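Local coordinates for zinc finger (CCCH type) motif-containing protein (PDB 7NG2), which probably reads N6-methyladenosine in mRNA through its YTH domain, coupling that mark to cleavage and polyadenylation, at residues V7-S21 with A49-N63. Numbering follows the deposited sequence. Where two conformers were deposited one is given.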
loop_
_atom_site.group_PDB
_atom_site.type_symbol
_atom_site.label_atom_id
_atom_site.label_comp_id
_atom_site.label_asym_id
_atom_site.label_seq_id
_atom_site.Cartn_x
_atom_site.Cartn_y
_atom_site.Cartn_z
ATOM N N VAL A 7 5.750 4.270 12.275
ATOM C CA VAL A 7 5.285 5.020 11.110
ATOM C C VAL A 7 4.341 6.149 11.482
ATOM O O VAL A 7 4.123 7.054 10.673
ATOM C CB VAL A 7 4.616 4.124 10.045
ATOM C CG1 VAL A 7 5.568 3.066 9.518
ATOM C CG2 VAL A 7 3.334 3.503 10.588
ATOM N N ALA A 8 3.749 6.110 12.673
ATOM C CA ALA A 8 2.852 7.172 13.102
ATOM C C ALA A 8 3.583 8.320 13.782
ATOM O O ALA A 8 2.959 9.347 14.073
ATOM C CB ALA A 8 1.763 6.622 14.032
ATOM N N SER A 9 4.880 8.179 14.041
ATOM C CA SER A 9 5.603 9.228 14.748
ATOM C C SER A 9 5.964 10.370 13.802
ATOM O O SER A 9 6.303 10.137 12.643
ATOM C CB SER A 9 6.867 8.670 15.377
ATOM O OG SER A 9 6.540 7.746 16.397
ATOM N N PRO A 10 5.922 11.614 14.288
ATOM C CA PRO A 10 5.980 12.759 13.367
ATOM C C PRO A 10 7.351 13.086 12.796
ATOM O O PRO A 10 7.411 13.732 11.742
ATOM C CB PRO A 10 5.454 13.918 14.224
ATOM C CG PRO A 10 5.770 13.517 15.624
ATOM C CD PRO A 10 5.616 12.022 15.670
ATOM N N GLN A 11 8.447 12.668 13.426
ATOM C CA GLN A 11 9.760 13.154 13.015
ATOM C C GLN A 11 10.291 12.487 11.755
ATOM O O GLN A 11 11.299 12.947 11.208
ATOM C CB GLN A 11 10.790 13.002 14.141
ATOM C CG GLN A 11 10.751 11.682 14.906
ATOM C CD GLN A 11 9.609 11.613 15.910
ATOM O OE1 GLN A 11 9.035 12.637 16.283
ATOM N NE2 GLN A 11 9.298 10.410 16.372
ATOM N N SER A 12 9.648 11.436 11.275
ATOM C CA SER A 12 10.175 10.686 10.149
ATOM C C SER A 12 9.540 11.161 8.846
ATOM O O SER A 12 8.395 11.621 8.821
ATOM C CB SER A 12 9.908 9.193 10.333
ATOM O OG SER A 12 8.548 8.959 10.671
ATOM N N THR A 13 10.284 11.015 7.753
ATOM C CA THR A 13 9.747 11.324 6.432
ATOM C C THR A 13 8.934 10.147 5.905
ATOM O O THR A 13 9.240 8.979 6.165
ATOM C CB THR A 13 10.867 11.666 5.452
ATOM O OG1 THR A 13 11.763 10.550 5.349
ATOM C CG2 THR A 13 11.635 12.904 5.942
ATOM N N LYS A 14 7.869 10.464 5.170
ATOM C CA LYS A 14 6.912 9.458 4.739
ATOM C C LYS A 14 6.449 9.755 3.327
ATOM O O LYS A 14 6.334 10.915 2.930
ATOM C CB LYS A 14 5.704 9.427 5.680
ATOM C CG LYS A 14 6.089 9.262 7.147
ATOM C CD LYS A 14 4.926 9.486 8.081
ATOM C CE LYS A 14 5.396 9.467 9.523
ATOM N NZ LYS A 14 6.030 10.727 9.940
ATOM N N ARG A 15 6.192 8.687 2.572
ATOM C CA ARG A 15 5.462 8.774 1.318
ATOM C C ARG A 15 4.397 7.694 1.332
ATOM O O ARG A 15 4.576 6.640 1.941
ATOM C CB ARG A 15 6.386 8.642 0.099
ATOM C CG ARG A 15 7.318 9.851 -0.052
ATOM C CD ARG A 15 8.304 9.711 -1.192
ATOM N NE ARG A 15 7.635 9.806 -2.479
ATOM C CZ ARG A 15 8.273 9.762 -3.638
ATOM N NH1 ARG A 15 9.591 9.625 -3.654
ATOM N NH2 ARG A 15 7.596 9.865 -4.767
ATOM N N PHE A 16 3.282 7.965 0.657
ATOM C CA PHE A 16 2.068 7.155 0.751
ATOM C C PHE A 16 1.563 6.835 -0.649
ATOM O O PHE A 16 1.318 7.752 -1.445
ATOM C CB PHE A 16 0.970 7.934 1.484
ATOM C CG PHE A 16 1.330 8.380 2.875
ATOM C CD1 PHE A 16 2.011 9.570 3.089
ATOM C CD2 PHE A 16 0.960 7.622 3.970
ATOM C CE1 PHE A 16 2.315 9.990 4.375
ATOM C CE2 PHE A 16 1.264 8.041 5.262
ATOM C CZ PHE A 16 1.955 9.226 5.453
ATOM N N PHE A 17 1.395 5.552 -0.946
ATOM C CA PHE A 17 0.970 5.123 -2.275
ATOM C C PHE A 17 -0.234 4.207 -2.144
ATOM O O PHE A 17 -0.272 3.346 -1.266
ATOM C CB PHE A 17 2.086 4.354 -2.997
ATOM C CG PHE A 17 3.305 5.181 -3.248
ATOM C CD1 PHE A 17 4.315 5.263 -2.295
ATOM C CD2 PHE A 17 3.446 5.894 -4.429
ATOM C CE1 PHE A 17 5.448 6.029 -2.514
ATOM C CE2 PHE A 17 4.581 6.668 -4.651
ATOM C CZ PHE A 17 5.584 6.733 -3.687
ATOM N N ILE A 18 -1.219 4.396 -3.022
ATOM C CA ILE A 18 -2.377 3.505 -3.105
ATOM C C ILE A 18 -2.015 2.306 -3.979
ATOM O O ILE A 18 -1.437 2.456 -5.060
ATOM C CB ILE A 18 -3.612 4.267 -3.621
ATOM C CG1 ILE A 18 -3.966 5.359 -2.594
ATOM C CG2 ILE A 18 -4.798 3.319 -3.852
ATOM C CD1 ILE A 18 -5.028 6.336 -2.995
ATOM N N ILE A 19 -2.321 1.110 -3.487
ATOM C CA ILE A 19 -2.086 -0.143 -4.193
ATOM C C ILE A 19 -3.443 -0.745 -4.517
ATOM O O ILE A 19 -4.285 -0.894 -3.629
ATOM C CB ILE A 19 -1.289 -1.112 -3.306
ATOM C CG1 ILE A 19 0.120 -0.578 -3.047
ATOM C CG2 ILE A 19 -1.277 -2.513 -3.918
ATOM C CD1 ILE A 19 0.978 -0.541 -4.282
ATOM N N LYS A 20 -3.647 -1.118 -5.774
ATOM C CA LYS A 20 -4.864 -1.799 -6.190
ATOM C C LYS A 20 -4.570 -3.279 -6.409
ATOM O O LYS A 20 -3.470 -3.659 -6.808
ATOM C CB LYS A 20 -5.423 -1.185 -7.478
ATOM C CG LYS A 20 -5.814 0.289 -7.377
ATOM C CD LYS A 20 -6.899 0.557 -6.329
ATOM C CE LYS A 20 -8.232 -0.026 -6.772
ATOM N NZ LYS A 20 -9.331 0.441 -5.866
ATOM N N SER A 21 -5.558 -4.120 -6.132
ATOM C CA SER A 21 -5.408 -5.551 -6.344
ATOM C C SER A 21 -6.647 -6.077 -7.042
ATOM O O SER A 21 -7.762 -5.818 -6.591
ATOM C CB SER A 21 -5.258 -6.276 -5.009
ATOM O OG SER A 21 -5.101 -7.670 -5.218
ATOM N N ALA A 49 11.438 5.673 -3.919
ATOM C CA ALA A 49 10.889 6.152 -2.656
ATOM C C ALA A 49 11.504 5.409 -1.472
ATOM O O ALA A 49 11.838 6.020 -0.452
ATOM C CB ALA A 49 9.366 6.006 -2.669
ATOM N N PHE A 50 11.672 4.092 -1.597
ATOM C CA PHE A 50 12.163 3.274 -0.487
ATOM C C PHE A 50 13.558 3.697 -0.040
ATOM O O PHE A 50 13.848 3.744 1.161
ATOM C CB PHE A 50 12.175 1.793 -0.880
ATOM C CG PHE A 50 12.717 0.889 0.196
ATOM C CD1 PHE A 50 11.938 0.536 1.284
ATOM C CD2 PHE A 50 14.022 0.425 0.139
ATOM C CE1 PHE A 50 12.440 -0.284 2.279
ATOM C CE2 PHE A 50 14.530 -0.389 1.131
ATOM C CZ PHE A 50 13.748 -0.747 2.200
ATOM N N THR A 51 14.440 3.994 -0.989
ATOM C CA THR A 51 15.802 4.346 -0.624
ATOM C C THR A 51 15.924 5.758 -0.071
ATOM O O THR A 51 16.909 6.058 0.602
ATOM C CB THR A 51 16.729 4.175 -1.835
ATOM O OG1 THR A 51 16.354 5.090 -2.875
ATOM C CG2 THR A 51 16.679 2.740 -2.374
ATOM N N SER A 52 14.948 6.623 -0.328
ATOM C CA SER A 52 15.071 8.045 -0.036
ATOM C C SER A 52 14.024 8.564 0.939
ATOM O O SER A 52 13.904 9.778 1.097
ATOM C CB SER A 52 14.992 8.848 -1.334
ATOM O OG SER A 52 13.703 8.710 -1.914
ATOM N N THR A 53 13.264 7.691 1.579
ATOM C CA THR A 53 12.231 8.093 2.517
ATOM C C THR A 53 12.352 7.208 3.741
ATOM O O THR A 53 12.679 6.022 3.620
ATOM C CB THR A 53 10.835 7.895 1.898
ATOM O OG1 THR A 53 10.824 8.391 0.557
ATOM C CG2 THR A 53 9.781 8.617 2.699
ATOM N N ASP A 54 12.081 7.772 4.919
ATOM C CA ASP A 54 12.173 6.957 6.125
ATOM C C ASP A 54 11.157 5.819 6.104
ATOM O O ASP A 54 11.485 4.683 6.457
ATOM C CB ASP A 54 12.001 7.810 7.381
ATOM C CG ASP A 54 13.086 8.863 7.548
ATOM O OD1 ASP A 54 14.145 8.822 6.882
ATOM O OD2 ASP A 54 12.846 9.756 8.376
ATOM N N HIS A 55 9.922 6.105 5.686
ATOM C CA HIS A 55 8.838 5.124 5.602
ATOM C C HIS A 55 8.070 5.286 4.307
ATOM O O HIS A 55 7.602 6.386 4.000
ATOM C CB HIS A 55 7.830 5.300 6.738
ATOM C CG HIS A 55 8.428 5.202 8.100
ATOM N ND1 HIS A 55 8.937 4.027 8.601
ATOM C CD2 HIS A 55 8.584 6.131 9.072
ATOM C CE1 HIS A 55 9.393 4.236 9.822
ATOM N NE2 HIS A 55 9.185 5.505 10.134
ATOM N N VAL A 56 7.918 4.185 3.573
ATOM C CA VAL A 56 7.028 4.127 2.419
ATOM C C VAL A 56 5.806 3.309 2.809
ATOM O O VAL A 56 5.917 2.113 3.108
ATOM C CB VAL A 56 7.738 3.538 1.192
ATOM C CG1 VAL A 56 6.754 3.327 0.060
ATOM C CG2 VAL A 56 8.879 4.450 0.763
ATOM N N LEU A 57 4.639 3.956 2.812
ATOM C CA LEU A 57 3.384 3.332 3.201
ATOM C C LEU A 57 2.567 2.976 1.968
ATOM O O LEU A 57 2.495 3.754 1.009
ATOM C CB LEU A 57 2.565 4.261 4.101
ATOM C CG LEU A 57 3.082 4.531 5.519
ATOM C CD1 LEU A 57 3.514 3.247 6.218
ATOM C CD2 LEU A 57 4.196 5.563 5.552
ATOM N N LEU A 58 2.010 1.769 1.996
ATOM C CA LEU A 58 1.200 1.221 0.916
ATOM C C LEU A 58 -0.209 1.030 1.452
ATOM O O LEU A 58 -0.408 0.317 2.435
ATOM C CB LEU A 58 1.784 -0.111 0.456
ATOM C CG LEU A 58 3.270 -0.047 0.107
ATOM C CD1 LEU A 58 3.742 -1.441 -0.201
ATOM C CD2 LEU A 58 3.560 0.878 -1.068
ATOM N N LEU A 59 -1.179 1.665 0.803
ATOM C CA LEU A 59 -2.571 1.680 1.252
ATOM C C LEU A 59 -3.348 0.792 0.290
ATOM O O LEU A 59 -3.506 1.140 -0.886
ATOM C CB LEU A 59 -3.110 3.111 1.234
ATOM C CG LEU A 59 -2.639 4.044 2.370
ATOM C CD1 LEU A 59 -1.116 4.250 2.441
ATOM C CD2 LEU A 59 -3.356 5.393 2.284
ATOM N N PHE A 60 -3.807 -0.357 0.780
ATOM C CA PHE A 60 -4.320 -1.410 -0.094
ATOM C C PHE A 60 -5.814 -1.262 -0.335
ATOM O O PHE A 60 -6.592 -1.120 0.613
ATOM C CB PHE A 60 -4.041 -2.771 0.526
ATOM C CG PHE A 60 -2.600 -3.191 0.433
ATOM C CD1 PHE A 60 -1.691 -2.832 1.418
ATOM C CD2 PHE A 60 -2.148 -3.942 -0.645
ATOM C CE1 PHE A 60 -0.363 -3.224 1.348
ATOM C CE2 PHE A 60 -0.816 -4.331 -0.725
ATOM C CZ PHE A 60 0.072 -3.963 0.271
ATOM N N SER A 61 -6.209 -1.337 -1.604
ATOM C CA SER A 61 -7.605 -1.222 -2.017
ATOM C C SER A 61 -7.882 -2.225 -3.133
ATOM O O SER A 61 -7.458 -2.030 -4.276
ATOM C CB SER A 61 -7.891 0.204 -2.486
ATOM O OG SER A 61 -9.189 0.282 -3.046
ATOM N N ALA A 62 -8.609 -3.287 -2.813
ATOM C CA ALA A 62 -8.972 -4.251 -3.839
ATOM C C ALA A 62 -9.930 -3.621 -4.847
ATOM O O ALA A 62 -10.776 -2.794 -4.495
ATOM C CB ALA A 62 -9.631 -5.469 -3.193
ATOM N N ASN A 63 -9.765 -3.987 -6.113
ATOM C CA ASN A 63 -10.628 -3.464 -7.167
ATOM C C ASN A 63 -12.092 -3.725 -6.831
ATOM O O ASN A 63 -12.481 -4.853 -6.526
ATOM C CB ASN A 63 -10.287 -4.151 -8.492
ATOM C CG ASN A 63 -8.955 -3.702 -9.081
ATOM O OD1 ASN A 63 -8.312 -2.777 -8.595
ATOM N ND2 ASN A 63 -8.543 -4.368 -10.156
HETATM O O HOH W 1 9.068 7.183 12.602
HETATM O O HOH W 2 13.979 11.184 3.949
HETATM O O HOH W 3 11.639 10.159 -1.704
#
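K14-S21 and H55-A62 run side by side as neighbouring parallel strands, their short axes 4.5 Å apart at closest and crossing at -31°, with R15, F17 and I19 each both donating to and accepting from the backbone of 55-62. The chain returns between them through helices 24-33 and 40-52, a right-handed crossover in the mixed sheet of the YTH domain. At the start of the pair T13 and D54 grip each other twice: T13 N donates to D54 OD2 at 2.9 Å, meeting it from above the carboxylate plane, and D54 N returns a bond to T13 OG1 at 2.8 Å. Next to them the H55 ring takes V7 CG1 over one face, 3.9 Å from the ring centroid, while S12 OG lies at its edge in plane, and one water joins S12 OG to H55 NE2; R73 bonds ND1. On the same side of the sheet F16 lies alongside L57, CD2 3.7 Å from L57 CB, under helix 137-149. On the other side F17 turns CE1 to A49 CB, on helix 40-52, at 3.9 Å, and CD1 to V56 CG1 of the neighbouring strand. R15 lays one guanidinium face on A49 CB, and its NE pairs with E134. I19 CG2 sits 3.7 Å from F60 CD2, and F60 also stacks on W102. At the far end K20 curls at chi2 and chi3 (-60° and -69°), which brings NZ to S61 OG at 2.8 Å; G67 O is that hydroxyl's other partner. Side-chain hydrogen bonds thus add to the backbone ladder at both ends of a largely apolar, buried strand pair, and the water bridge from S12 and the bond from R73 engage both ring nitrogens of H55, which should limit its rotation.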